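Local coordinates for protein Myo-inositol phosphohydrolase (Mitsuokella multacida, PDB 4WU3) that probably hydrolyses phosphate from inositol hexakisphosphate as a tyrosine-phosphatase-like phytase, and is caught here with inositol-(1,3,4,5)-tetrakisphosphate bound, at residues K224-Y229 / Q305-Y310; T249-V254 / I298-F303; Q495-E498 / H503-R506. The protein carries 2 engineered substitutions. All blocks are in the same frame, centred on the assembly; numbering follows the deposited sequence.

Interaction 1 of 3, residues K224-Y229 / Q305-Y310; sequences KFLEFY and QHFYDY
In the first of the two tyrosine-phosphatase-like α/β units, Leu226 of helix 219-230 meets Phe307 and Tyr310 of helix 291-313 in a small, buried helix-to-helix packing. The two backbones stay well apart: the closest pair of CA atoms, those of Leu226 and Phe307, is separated by 11.2 Å, and the side chains span that distance. Phe307 and Tyr310 sit three residues apart, so they leave the same side of their helix and both reach toward the leucine, which answers with one methyl for each ring.

Leu226 CD2 comes to the edge of the phenylalanine ring, near its plane, with Phe307 CZ as the nearest corner at 4.2 Å. The other methyl goes to the tyrosine, whose side chain approaches from the opposite direction; here the methyl is set obliquely to the ring. Tyr310 is extended over to the leucine because its CG lies anti to the backbone N (chi1 162°). Its hydroxyl plays no part in this packing and is hydrogen-bonded to the backbone O of Thr319, while the ring meets Tyr321 and Trp324 edge-to-face, so several neighbours hold its position.

Helix 247-261 also lines this region: Phe307 touches Met255 and Ile258, and Phe225 touches Leu259. Leu226 itself also rests on Tyr321 of helix 321-327. The contacts between the two segments are all van der Waals, among carbon atoms, and the tightest point is Leu226 CD1 against Tyr310 CE2, at 3.9 Å.

Interaction 2 of 3, residues T249-V254 / I298-F303; sequences TTIFMV and IERYQF
Ile251 carries this contact: it buries the most surface of any residue here and divides its branches between Arg300 and Phe303, three residues apart on helix 291-313. The isoleucine lies on helix 247-261, which continues from the loop corresponding to the phosphatase P-loop in the first unit; two residues earlier, Thr249 OG1 is hydrogen-bonded to Ser242 OG. The CA atoms of Ile251 and Arg300 are 7.7 Å apart.

The longer branch of the isoleucine ends against the aliphatic part of the arginine. Its CD1 is 4.0 Å from Arg300 CB and nearly as close to CD, the two side chains crossing at a slant. Arg300 has its CG placed between the backbone N and the carbonyl carbon (chi1 81°), and from there the chain runs extended to NE, laying its methylenes by the methyl.

The short branch serves the ring. Ile251 CG2 lies in the plane of Phe303, at its edge, 3.9 Å from Phe303 CE2, and the two side chains cross at about a right angle. Replacing Ile251 by an alanine would probably open a gap beside both the Phe303 edge and the Arg300 methylenes, leaving the arginine chain freer to shift.

Only carbon atoms of the arginine are used in this packing. Its charged end instead forms a cation-pi contact with Tyr297, a residue of an inositol tetrakisphosphate pocket, and the Arg300 side chain lies about 6 Å from a bound inositol tetrakisphosphate. The contact thus splits the residue, its stem held by apolar packing and its positive charge kept near a phosphate-rich ligand, which it may help to attract.

Interaction 3 of 3, residues Q495-E498 / H503-R506; sequences QLVE and HYYR
Val497 and Glu498, at the end of helix 493-499, face Tyr504 near the start of strand 503-509, each in a different way. The valine points toward the strand and presses its CG1 against the backbone, 3.5 Å from His503 O, and more loosely against Tyr504 CB. Its other methyl, CG2, lies obliquely to the tyrosine ring.

Glu498 crosses the tyrosine side chain at about a right angle. Its chain is extended beyond CG, which brings the carboxylate across to the base of the tyrosine: Glu498 OE2 is 4.1 Å from Tyr504 CB, and the carboxylate and ring planes stand almost upright to each other, 85° apart. The polar link between them is made by a water, which donates to Glu498 OE2 at 2.7 Å and accepts from Tyr504 N at 2.8 Å. The same carboxylate oxygen is hydrogen-bonded to Gln494, so it is fixed from the helix as well.

Tyr504 has its CG anti to the backbone N (chi1 178°), carrying the hydroxyl away from the water to Asp420 OD2. Arg506 NH1 gives Tyr504 OH a second, weak bond of 3.3 Å, and the guanidinium is also in a salt bridge with Glu456.

His503 and Tyr505 pair through their backbones with strand 416-422, whereas Tyr504 N, between them along the strand, is served by the water. This is the helix-to-edge-strand junction of an α/β sheet: a short turn joins helix 493-499 to the outermost parallel strand of the second phosphatase-like unit, a strand that leads on to Asp511 and His512 of the ligand pocket.

Overall arrangement
Interactions 1 and 2 are neighbours in the first phosphatase-like unit, their centres 11 Å apart. Both use helix 291-313, in successive turns, and interaction 2 is nested along the chain within the span closed by interaction 1. They touch directly, Phe225 CG lying 4.0 Å from Phe252 CE2, so helices 219-230, 247-261 and 291-313 pack against one another, and helix 291-313 also meets the second subunit. Interaction 3 follows later in the chain, its centre 46 Å from interaction 1 and 52 Å from interaction 2. It belongs to the second unit, whose five-stranded sheet has the same strand order as that of the first unit, so the molecule holds two similar folds.

Interaction 1 of 3, residues K224-Y229 / Q305-Y310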
loop_
_atom_site.group_PDB
_atom_site.type_symbol
_atom_site.label_atom_id
_atom_site.label_comp_id
_atom_site.label_asym_id
_atom_site.label_seq_id
_atom_site.Cartn_x
_atom_site.Cartn_y
_atom_site.Cartn_z
ATOM N N LYS A 224 -7.707 -1.064 21.029
ATOM C CA LYS A 224 -7.113 -0.416 22.175
ATOM C C LYS A 224 -7.749 0.949 22.406
ATOM O O LYS A 224 -8.088 1.293 23.538
ATOM C CB LYS A 224 -5.602 -0.283 21.989
ATOM C CG LYS A 224 -4.927 0.368 23.175
ATOM C CD LYS A 224 -3.431 0.544 22.975
ATOM C CE LYS A 224 -2.788 0.997 24.280
ATOM N NZ LYS A 224 -1.604 1.859 24.029
ATOM N N PHE A 225 -7.934 1.715 21.333
ATOM C CA PHE A 225 -8.610 3.008 21.436
ATOM C C PHE A 225 -10.034 2.880 21.981
ATOM O O PHE A 225 -10.436 3.652 22.853
ATOM C CB PHE A 225 -8.664 3.721 20.088
ATOM C CG PHE A 225 -9.506 4.954 20.115
ATOM C CD1 PHE A 225 -9.030 6.113 20.704
ATOM C CD2 PHE A 225 -10.787 4.950 19.587
ATOM C CE1 PHE A 225 -9.812 7.252 20.746
ATOM C CE2 PHE A 225 -11.573 6.081 19.627
ATOM C CZ PHE A 225 -11.084 7.233 20.201
ATOM N N LEU A 226 -10.793 1.922 21.456
ATOM C CA LEU A 226 -12.187 1.705 21.864
ATOM C C LEU A 226 -12.337 1.329 23.337
ATOM O O LEU A 226 -13.243 1.809 24.033
ATOM C CB LEU A 226 -12.837 0.638 20.992
ATOM C CG LEU A 226 -13.095 1.130 19.575
ATOM C CD1 LEU A 226 -13.539 0.008 18.646
ATOM C CD2 LEU A 226 -14.119 2.251 19.610
ATOM N N GLU A 227 -11.439 0.490 23.821
ATOM C CA GLU A 227 -11.452 0.139 25.232
ATOM C C GLU A 227 -11.092 1.361 26.107
ATOM O O GLU A 227 -11.665 1.544 27.180
ATOM C CB GLU A 227 -10.538 -1.056 25.507
ATOM C CG GLU A 227 -11.038 -2.349 24.868
ATOM C CD GLU A 227 -12.440 -2.788 25.322
ATOM O OE1 GLU A 227 -12.677 -2.912 26.556
ATOM O OE2 GLU A 227 -13.298 -3.049 24.428
ATOM N N PHE A 228 -10.178 2.210 25.646
ATOM C CA PHE A 228 -9.938 3.501 26.305
ATOM C C PHE A 228 -11.177 4.398 26.239
ATOM O O PHE A 228 -11.581 5.033 27.223
ATOM C CB PHE A 228 -8.758 4.193 25.625
ATOM C CG PHE A 228 -8.694 5.684 25.835
ATOM C CD1 PHE A 228 -8.237 6.219 27.034
ATOM C CD2 PHE A 228 -9.031 6.556 24.806
ATOM C CE1 PHE A 228 -8.155 7.595 27.210
ATOM C CE2 PHE A 228 -8.932 7.932 24.973
ATOM C CZ PHE A 228 -8.500 8.450 26.180
ATOM N N TYR A 229 -11.780 4.463 25.062
ATOM C CA TYR A 229 -12.922 5.332 24.847
ATOM C C TYR A 229 -14.072 4.973 25.777
ATOM O O TYR A 229 -14.703 5.845 26.380
ATOM C CB TYR A 229 -13.378 5.243 23.393
ATOM C CG TYR A 229 -14.582 6.099 23.075
ATOM C CD1 TYR A 229 -14.439 7.445 22.763
ATOM C CD2 TYR A 229 -15.856 5.563 23.083
ATOM C CE1 TYR A 229 -15.538 8.227 22.460
ATOM C CE2 TYR A 229 -16.959 6.342 22.794
ATOM C CZ TYR A 229 -16.794 7.671 22.487
ATOM O OH TYR A 229 -17.892 8.451 22.181
ATOM N N GLN A 305 -14.753 3.825 6.335
ATOM C CA GLN A 305 -16.022 3.242 5.890
ATOM C C GLN A 305 -16.354 2.029 6.752
ATOM O O GLN A 305 -17.482 1.859 7.196
ATOM C CB GLN A 305 -15.956 2.828 4.419
ATOM C CG GLN A 305 -15.744 3.981 3.446
ATOM C CD GLN A 305 -15.620 3.521 2.006
ATOM O OE1 GLN A 305 -14.532 3.481 1.443
ATOM N NE2 GLN A 305 -16.747 3.179 1.402
ATOM N N HIS A 306 -15.368 1.181 6.991
ATOM C CA HIS A 306 -15.614 -0.033 7.766
ATOM C C HIS A 306 -15.903 0.290 9.223
ATOM O O HIS A 306 -16.765 -0.340 9.831
ATOM C CB HIS A 306 -14.431 -0.997 7.682
ATOM C CG HIS A 306 -14.122 -1.452 6.293
ATOM N ND1 HIS A 306 -15.096 -1.878 5.416
ATOM C CD2 HIS A 306 -12.946 -1.557 5.632
ATOM C CE1 HIS A 306 -14.531 -2.216 4.270
ATOM N NE2 HIS A 306 -13.227 -2.031 4.375
ATOM N N PHE A 307 -15.176 1.253 9.786
ATOM C CA PHE A 307 -15.445 1.702 11.153
ATOM C C PHE A 307 -16.859 2.279 11.274
ATOM O O PHE A 307 -17.556 2.013 12.261
ATOM C CB PHE A 307 -14.413 2.744 11.603
ATOM C CG PHE A 307 -14.536 3.135 13.055
ATOM C CD1 PHE A 307 -14.002 2.336 14.052
ATOM C CD2 PHE A 307 -15.181 4.298 13.418
ATOM C CE1 PHE A 307 -14.118 2.697 15.387
ATOM C CE2 PHE A 307 -15.305 4.653 14.746
ATOM C CZ PHE A 307 -14.772 3.857 15.734
ATOM N N TYR A 308 -17.289 3.067 10.284
ATOM C CA TYR A 308 -18.669 3.585 10.268
ATOM C C TYR A 308 -19.698 2.455 10.349
ATOM O O TYR A 308 -20.614 2.474 11.195
ATOM C CB TYR A 308 -18.926 4.395 9.002
ATOM C CG TYR A 308 -20.293 5.037 8.935
ATOM C CD1 TYR A 308 -20.528 6.268 9.532
ATOM C CD2 TYR A 308 -21.348 4.425 8.265
ATOM C CE1 TYR A 308 -21.767 6.872 9.466
ATOM C CE2 TYR A 308 -22.598 5.026 8.196
ATOM C CZ TYR A 308 -22.796 6.256 8.795
ATOM O OH TYR A 308 -24.034 6.871 8.743
ATOM N N ASP A 309 -19.539 1.478 9.458
ATOM C CA ASP A 309 -20.392 0.291 9.440
ATOM C C ASP A 309 -20.378 -0.442 10.783
ATOM O O ASP A 309 -21.416 -0.886 11.243
ATOM C CB ASP A 309 -19.964 -0.669 8.320
ATOM C CG ASP A 309 -20.242 -0.121 6.949
ATOM O OD1 ASP A 309 -20.975 0.866 6.859
ATOM O OD2 ASP A 309 -19.718 -0.660 5.956
ATOM N N TYR A 310 -19.204 -0.567 11.394
ATOM C CA TYR A 310 -19.069 -1.258 12.671
ATOM C C TYR A 310 -19.871 -0.557 13.761
ATOM O O TYR A 310 -20.607 -1.197 14.515
ATOM C CB TYR A 310 -17.605 -1.329 13.100
ATOM C CG TYR A 310 -17.439 -1.630 14.566
ATOM C CD1 TYR A 310 -17.680 -2.899 15.063
ATOM C CD2 TYR A 310 -17.035 -0.638 15.459
ATOM C CE1 TYR A 310 -17.532 -3.176 16.402
ATOM C CE2 TYR A 310 -16.879 -0.913 16.802
ATOM C CZ TYR A 310 -17.130 -2.183 17.267
ATOM O OH TYR A 310 -16.997 -2.457 18.610
#

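Interaction 2 of 3, residues T249-V254 / I298-F303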
loop_
_atom_site.group_PDB
_atom_site.type_symbol
_atom_site.label_atom_id
_atom_site.label_comp_id
_atom_site.label_asym_id
_atom_site.label_seq_id
_atom_site.Cartn_x
_atom_site.Cartn_y
_atom_site.Cartn_z
ATOM N N THR A 249 -4.555 12.270 12.388
ATOM C CA THR A 249 -5.439 13.099 13.216
ATOM C C THR A 249 -6.859 13.119 12.646
ATOM O O THR A 249 -7.833 12.979 13.379
ATOM C CB THR A 249 -4.888 14.531 13.389
ATOM O OG1 THR A 249 -3.740 14.503 14.246
ATOM C CG2 THR A 249 -5.916 15.443 14.018
ATOM N N THR A 250 -6.981 13.253 11.336
ATOM C CA THR A 250 -8.300 13.333 10.715
ATOM C C THR A 250 -9.023 11.994 10.732
ATOM O O THR A 250 -10.237 11.946 10.894
ATOM C CB THR A 250 -8.209 13.870 9.283
ATOM O OG1 THR A 250 -7.664 15.191 9.332
ATOM C CG2 THR A 250 -9.584 13.920 8.624
ATOM N N ILE A 251 -8.281 10.905 10.573
ATOM C CA ILE A 251 -8.862 9.595 10.739
ATOM C C ILE A 251 -9.546 9.511 12.091
ATOM O O ILE A 251 -10.672 9.018 12.183
ATOM C CB ILE A 251 -7.811 8.468 10.678
ATOM C CG1 ILE A 251 -7.342 8.246 9.241
ATOM C CG2 ILE A 251 -8.396 7.185 11.239
ATOM C CD1 ILE A 251 -6.088 7.404 9.148
ATOM N N PHE A 252 -8.878 9.975 13.142
ATOM C CA PHE A 252 -9.442 9.820 14.476
ATOM C C PHE A 252 -10.513 10.838 14.840
ATOM O O PHE A 252 -11.371 10.553 15.680
ATOM C CB PHE A 252 -8.361 9.761 15.543
ATOM C CG PHE A 252 -7.786 8.406 15.697
ATOM C CD1 PHE A 252 -6.938 7.904 14.740
ATOM C CD2 PHE A 252 -8.125 7.612 16.778
ATOM C CE1 PHE A 252 -6.423 6.626 14.859
ATOM C CE2 PHE A 252 -7.626 6.336 16.903
ATOM C CZ PHE A 252 -6.777 5.846 15.942
ATOM N N MET A 253 -10.477 12.002 14.205
ATOM C CA MET A 253 -11.554 12.983 14.335
ATOM C C MET A 253 -12.822 12.447 13.682
ATOM O O MET A 253 -13.930 12.635 14.202
ATOM C CB MET A 253 -11.155 14.310 13.689
ATOM C CG MET A 253 -10.277 15.172 14.580
ATOM S SD MET A 253 -11.141 15.734 16.061
ATOM C CE MET A 253 -12.021 17.149 15.403
ATOM N N VAL A 254 -12.641 11.776 12.543
ATOM C CA VAL A 254 -13.727 11.081 11.848
ATOM C C VAL A 254 -14.264 9.908 12.670
ATOM O O VAL A 254 -15.476 9.742 12.781
ATOM C CB VAL A 254 -13.275 10.582 10.462
ATOM C CG1 VAL A 254 -14.246 9.553 9.900
ATOM C CG2 VAL A 254 -13.151 11.759 9.509
ATOM N N ILE A 298 -6.155 5.113 -0.268
ATOM C CA ILE A 298 -7.271 4.217 -0.473
ATOM C C ILE A 298 -7.530 3.396 0.788
ATOM O O ILE A 298 -8.642 3.355 1.271
ATOM C CB ILE A 298 -7.013 3.299 -1.669
ATOM C CG1 ILE A 298 -7.119 4.122 -2.955
ATOM C CG2 ILE A 298 -8.008 2.157 -1.666
ATOM C CD1 ILE A 298 -6.487 3.478 -4.169
ATOM N N GLU A 299 -6.486 2.767 1.316
ATOM C CA GLU A 299 -6.596 1.940 2.514
ATOM C C GLU A 299 -7.244 2.695 3.674
ATOM O O GLU A 299 -8.159 2.186 4.325
ATOM C CB GLU A 299 -5.207 1.410 2.932
ATOM C CG GLU A 299 -5.233 0.394 4.078
ATOM C CD GLU A 299 -3.866 0.116 4.680
ATOM O OE1 GLU A 299 -2.932 0.923 4.462
ATOM O OE2 GLU A 299 -3.718 -0.902 5.389
ATOM N N ARG A 300 -6.793 3.910 3.949
ATOM C CA ARG A 300 -7.347 4.612 5.096
ATOM C C ARG A 300 -8.774 5.132 4.848
ATOM O O ARG A 300 -9.552 5.281 5.796
ATOM C CB ARG A 300 -6.422 5.736 5.550
ATOM C CG ARG A 300 -6.547 6.983 4.736
ATOM C CD ARG A 300 -5.541 8.036 5.140
ATOM N NE ARG A 300 -5.702 9.179 4.256
ATOM C CZ ARG A 300 -4.888 10.223 4.213
ATOM N NH1 ARG A 300 -3.828 10.276 5.013
ATOM N NH2 ARG A 300 -5.147 11.206 3.358
ATOM N N TYR A 301 -9.139 5.401 3.597
ATOM C CA TYR A 301 -10.521 5.783 3.314
ATOM C C TYR A 301 -11.447 4.601 3.564
ATOM O O TYR A 301 -12.496 4.732 4.179
ATOM C CB TYR A 301 -10.690 6.262 1.879
ATOM C CG TYR A 301 -12.099 6.694 1.526
ATOM C CD1 TYR A 301 -12.862 7.455 2.403
ATOM C CD2 TYR A 301 -12.648 6.381 0.289
ATOM C CE1 TYR A 301 -14.143 7.864 2.076
ATOM C CE2 TYR A 301 -13.926 6.794 -0.055
ATOM C CZ TYR A 301 -14.667 7.530 0.841
ATOM O OH TYR A 301 -15.933 7.934 0.500
ATOM N N GLN A 302 -11.048 3.447 3.071
ATOM C CA GLN A 302 -11.823 2.246 3.265
ATOM C C GLN A 302 -11.931 1.920 4.746
ATOM O O GLN A 302 -12.950 1.407 5.196
ATOM C CB GLN A 302 -11.185 1.088 2.499
ATOM C CG GLN A 302 -11.331 1.232 0.997
ATOM C CD GLN A 302 -10.696 0.100 0.219
ATOM O OE1 GLN A 302 -9.735 -0.519 0.658
ATOM N NE2 GLN A 302 -11.226 -0.158 -0.956
ATOM N N PHE A 303 -10.884 2.208 5.511
ATOM C CA PHE A 303 -10.949 1.914 6.924
ATOM C C PHE A 303 -12.059 2.690 7.603
ATOM O O PHE A 303 -12.767 2.132 8.427
ATOM C CB PHE A 303 -9.645 2.209 7.674
ATOM C CG PHE A 303 -9.846 2.303 9.155
ATOM C CD1 PHE A 303 -10.266 1.197 9.876
ATOM C CD2 PHE A 303 -9.671 3.501 9.821
ATOM C CE1 PHE A 303 -10.486 1.284 11.242
ATOM C CE2 PHE A 303 -9.883 3.595 11.183
ATOM C CZ PHE A 303 -10.294 2.487 11.894
#

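Interaction 3 of 3, residues Q495-E498 / H503-R506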
loop_
_atom_site.group_PDB
_atom_site.type_symbol
_atom_site.label_atom_id
_atom_site.label_comp_id
_atom_site.label_asym_id
_atom_site.label_seq_id
_atom_site.Cartn_x
_atom_site.Cartn_y
_atom_site.Cartn_z
ATOM N N GLN A 495 6.310 -34.298 34.935
ATOM C CA GLN A 495 6.126 -35.716 35.232
ATOM C C GLN A 495 7.418 -36.464 35.043
ATOM O O GLN A 495 7.820 -37.224 35.914
ATOM C CB GLN A 495 5.055 -36.333 34.335
ATOM C CG GLN A 495 3.645 -35.937 34.715
ATOM C CD GLN A 495 2.604 -36.439 33.737
ATOM O OE1 GLN A 495 2.781 -36.381 32.517
ATOM N NE2 GLN A 495 1.504 -36.944 34.271
ATOM N N LEU A 496 8.080 -36.247 33.908
ATOM C CA LEU A 496 9.385 -36.867 33.672
ATOM C C LEU A 496 10.406 -36.521 34.764
ATOM O O LEU A 496 11.096 -37.402 35.276
ATOM C CB LEU A 496 9.944 -36.451 32.306
ATOM C CG LEU A 496 11.336 -37.024 31.982
ATOM C CD1 LEU A 496 11.304 -38.548 31.997
ATOM C CD2 LEU A 496 11.829 -36.503 30.636
ATOM N N VAL A 497 10.517 -35.242 35.102
ATOM C CA VAL A 497 11.524 -34.799 36.064
ATOM C C VAL A 497 11.253 -35.339 37.475
ATOM O O VAL A 497 12.164 -35.803 38.158
ATOM C CB VAL A 497 11.619 -33.257 36.099
ATOM C CG1 VAL A 497 12.310 -32.792 37.365
ATOM C CG2 VAL A 497 12.372 -32.754 34.874
ATOM N N GLU A 498 10.000 -35.301 37.909
ATOM C CA GLU A 498 9.686 -35.688 39.285
ATOM C C GLU A 498 9.802 -37.194 39.475
ATOM O O GLU A 498 10.337 -37.664 40.476
ATOM C CB GLU A 498 8.316 -35.160 39.687
ATOM C CG GLU A 498 8.316 -33.641 39.841
ATOM C CD GLU A 498 6.957 -33.061 40.180
ATOM O OE1 GLU A 498 5.954 -33.804 40.153
ATOM O OE2 GLU A 498 6.884 -31.852 40.467
ATOM N N HIS A 503 13.117 -31.887 41.592
ATOM C CA HIS A 503 12.046 -30.907 41.686
ATOM C C HIS A 503 11.887 -30.141 40.388
ATOM O O HIS A 503 12.784 -30.113 39.551
ATOM C CB HIS A 503 12.334 -29.924 42.812
ATOM C CG HIS A 503 12.533 -30.579 44.138
ATOM N ND1 HIS A 503 13.720 -31.161 44.517
ATOM C CD2 HIS A 503 11.691 -30.745 45.177
ATOM C CE1 HIS A 503 13.601 -31.660 45.733
ATOM N NE2 HIS A 503 12.378 -31.419 46.158
ATOM N N TYR A 504 10.742 -29.496 40.235
ATOM C CA TYR A 504 10.435 -28.824 38.994
ATOM C C TYR A 504 9.827 -27.463 39.253
ATOM O O TYR A 504 8.992 -27.310 40.126
ATOM C CB TYR A 504 9.471 -29.677 38.170
ATOM C CG TYR A 504 9.023 -29.065 36.858
ATOM C CD1 TYR A 504 9.803 -29.188 35.709
ATOM C CD2 TYR A 504 7.812 -28.395 36.760
ATOM C CE1 TYR A 504 9.395 -28.642 34.504
ATOM C CE2 TYR A 504 7.387 -27.855 35.566
ATOM C CZ TYR A 504 8.179 -27.981 34.437
ATOM O OH TYR A 504 7.763 -27.439 33.236
ATOM N N TYR A 505 10.265 -26.470 38.494
ATOM C CA TYR A 505 9.639 -25.164 38.537
ATOM C C TYR A 505 9.572 -24.587 37.121
ATOM O O TYR A 505 10.499 -24.731 36.331
ATOM C CB TYR A 505 10.370 -24.216 39.505
ATOM C CG TYR A 505 9.542 -23.001 39.850
ATOM C CD1 TYR A 505 8.680 -23.004 40.937
ATOM C CD2 TYR A 505 9.589 -21.860 39.061
ATOM C CE1 TYR A 505 7.892 -21.902 41.231
ATOM C CE2 TYR A 505 8.809 -20.755 39.344
ATOM C CZ TYR A 505 7.958 -20.778 40.428
ATOM O OH TYR A 505 7.174 -19.673 40.689
ATOM N N ARG A 506 8.453 -23.944 36.816
ATOM C CA ARG A 506 8.177 -23.443 35.486
ATOM C C ARG A 506 8.050 -21.924 35.462
ATOM O O ARG A 506 7.250 -21.360 36.195
ATOM C CB ARG A 506 6.862 -24.054 34.992
ATOM C CG ARG A 506 6.463 -23.622 33.587
ATOM C CD ARG A 506 7.370 -24.251 32.557
ATOM N NE ARG A 506 6.857 -24.081 31.205
ATOM C CZ ARG A 506 6.020 -24.918 30.599
ATOM N NH1 ARG A 506 5.577 -25.998 31.222
ATOM N NH2 ARG A 506 5.623 -24.671 29.362
HETATM O O HOH W 1 8.692 -30.423 41.894
#